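Long-range contact in filamentation induced by cAMP protein Fic (Desulfovibrio alaskensis, PDB 4RGL), which belongs to the Fic/DOC family and combines a largely helical Fic domain with a C-terminal domain of helix-turn-helix type: residues I14-I18 and V241-L245. Sequence-based numbering, arbitrary orientation.
Sequences ITPAI and VEFML
A17 CB sits over one face of the E242 carboxylate, 3.5 Å from E242 OE2 and almost straight above that oxygen. T15 meets the same oxygen from beside the group, nearly level with it: its methyl T15 CG2 lies 3.1 Å from E242 OE2, and the two side chains cross at about a right angle. T15 OG1 stays 3.6 Å from E242 OE2, and no hydrogen bond joins the two segments. E242 reaches this place because CG turns anti to its own carbonyl carbon (chi1 -73°) and the chain continues extended (chi2 -176°), carrying the acid across to the start of helix 16-32. T15 is the N-cap residue there, and the positive end of the helix dipole would probably help to stabilise the carboxylate, though no amide of this first turn bonds it. Deeper between the helices the contact is wholly aliphatic. I18, whose CA lies 6.0 Å from E242 CA, spreads its two branches over helix 238-257. The longer one, with CG1 beside the backbone N (chi1 -77°), brings I18 CD1 to 3.8 Å from V241 CG1. The shorter one places I18 CG2 4.0 Å from L245 CD1. V241 and L245, one helical turn apart, thus meet different branches of one isoleucine, and all three residues are buried. L245 also touches L21 and I25 farther along helix 16-32, while V241 and L245 rest on helix 168-182, at C173, I174 and L169. The contact thus opens a parallel helix-helix interface, a charged side chain at its margin and aliphatic residues inside, by which the N-terminal helix packs alongside helix 238-257 in the mainly helical framework characteristic of Fic-family proteins.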
loop_
_atom_site.group_PDB
_atom_site.type_symbol
_atom_site.label_atom_id
_atom_site.label_comp_id
_atom_site.label_asym_id
_atom_site.label_seq_id
_atom_site.Cartn_x
_atom_site.Cartn_y
_atom_site.Cartn_z
ATOM N N ILE A 14 -24.043 -11.726 -10.806
ATOM C CA ILE A 14 -24.211 -10.564 -9.917
ATOM C C ILE A 14 -25.237 -10.885 -8.791
ATOM O O ILE A 14 -25.991 -11.851 -8.896
ATOM C CB ILE A 14 -24.636 -9.286 -10.734
ATOM C CG1 ILE A 14 -23.633 -8.984 -11.894
ATOM C CG2 ILE A 14 -24.786 -8.068 -9.818
ATOM C CD1 ILE A 14 -23.822 -9.863 -13.191
ATOM N N THR A 15 -25.204 -10.101 -7.701
ATOM C CA THR A 15 -26.089 -10.278 -6.548
ATOM C C THR A 15 -26.396 -8.890 -5.913
ATOM O O THR A 15 -25.574 -7.976 -6.015
ATOM C CB THR A 15 -25.440 -11.265 -5.522
ATOM O OG1 THR A 15 -26.242 -11.329 -4.348
ATOM C CG2 THR A 15 -24.045 -10.873 -5.150
ATOM N N PRO A 16 -27.575 -8.712 -5.242
ATOM C CA PRO A 16 -27.881 -7.395 -4.641
ATOM C C PRO A 16 -26.782 -6.912 -3.675
ATOM O O PRO A 16 -26.635 -5.713 -3.476
ATOM C CB PRO A 16 -29.205 -7.641 -3.892
ATOM C CG PRO A 16 -29.379 -9.138 -3.864
ATOM C CD PRO A 16 -28.693 -9.658 -5.065
ATOM N N ALA A 17 -26.013 -7.842 -3.090
ATOM C CA ALA A 17 -24.913 -7.478 -2.195
ATOM C C ALA A 17 -23.772 -6.799 -2.971
ATOM O O ALA A 17 -23.192 -5.828 -2.480
ATOM C CB ALA A 17 -24.393 -8.711 -1.473
ATOM N N ILE A 18 -23.480 -7.289 -4.215
ATOM C CA ILE A 18 -22.417 -6.725 -5.063
ATOM C C ILE A 18 -22.744 -5.270 -5.439
ATOM O O ILE A 18 -21.905 -4.391 -5.245
ATOM C CB ILE A 18 -22.181 -7.598 -6.340
ATOM C CG1 ILE A 18 -21.372 -8.871 -5.995
ATOM C CG2 ILE A 18 -21.470 -6.783 -7.448
ATOM C CD1 ILE A 18 -21.216 -9.914 -7.223
ATOM N N VAL A 241 -16.225 -12.653 -4.729
ATOM C CA VAL A 241 -16.383 -11.265 -5.167
ATOM C C VAL A 241 -16.986 -10.433 -4.026
ATOM O O VAL A 241 -16.483 -9.350 -3.728
ATOM C CB VAL A 241 -17.243 -11.173 -6.458
ATOM C CG1 VAL A 241 -17.460 -9.718 -6.874
ATOM C CG2 VAL A 241 -16.603 -11.967 -7.593
ATOM N N GLU A 242 -17.997 -10.995 -3.322
ATOM C CA GLU A 242 -18.590 -10.343 -2.151
ATOM C C GLU A 242 -17.538 -10.100 -1.075
ATOM O O GLU A 242 -17.499 -9.017 -0.492
ATOM C CB GLU A 242 -19.742 -11.191 -1.574
ATOM C CG GLU A 242 -21.014 -11.187 -2.410
ATOM C CD GLU A 242 -22.167 -11.949 -1.775
ATOM O OE1 GLU A 242 -21.948 -12.596 -0.725
ATOM O OE2 GLU A 242 -23.291 -11.889 -2.321
ATOM N N PHE A 243 -16.672 -11.116 -0.809
ATOM C CA PHE A 243 -15.633 -11.008 0.213
ATOM C C PHE A 243 -14.635 -9.931 -0.147
ATOM O O PHE A 243 -14.317 -9.085 0.693
ATOM C CB PHE A 243 -14.904 -12.354 0.409
ATOM C CG PHE A 243 -13.830 -12.317 1.481
ATOM C CD1 PHE A 243 -14.140 -12.596 2.810
ATOM C CD2 PHE A 243 -12.518 -11.965 1.168
ATOM C CE1 PHE A 243 -13.154 -12.535 3.803
ATOM C CE2 PHE A 243 -11.542 -11.880 2.166
ATOM C CZ PHE A 243 -11.866 -12.170 3.476
HETATM N N MSE A 244 -14.107 -9.970 -1.393
HETATM C CA MSE A 244 -13.077 -9.035 -1.825
HETATM C C MSE A 244 -13.617 -7.600 -1.892
HETATM O O MSE A 244 -12.979 -6.691 -1.355
HETATM C CB MSE A 244 -12.502 -9.448 -3.173
HETATM C CG MSE A 244 -11.157 -8.788 -3.476
HETATM SE SE MSE A 244 -9.830 -9.113 -2.068
HETATM C CE MSE A 244 -9.863 -11.044 -2.068
ATOM N N LEU A 245 -14.815 -7.392 -2.523
ATOM C CA LEU A 245 -15.436 -6.054 -2.566
ATOM C C LEU A 245 -15.717 -5.557 -1.157
ATOM O O LEU A 245 -15.603 -4.360 -0.890
ATOM C CB LEU A 245 -16.734 -6.056 -3.397
ATOM C CG LEU A 245 -16.568 -6.232 -4.915
ATOM C CD1 LEU A 245 -17.918 -6.296 -5.598
ATOM C CD2 LEU A 245 -15.733 -5.112 -5.514
#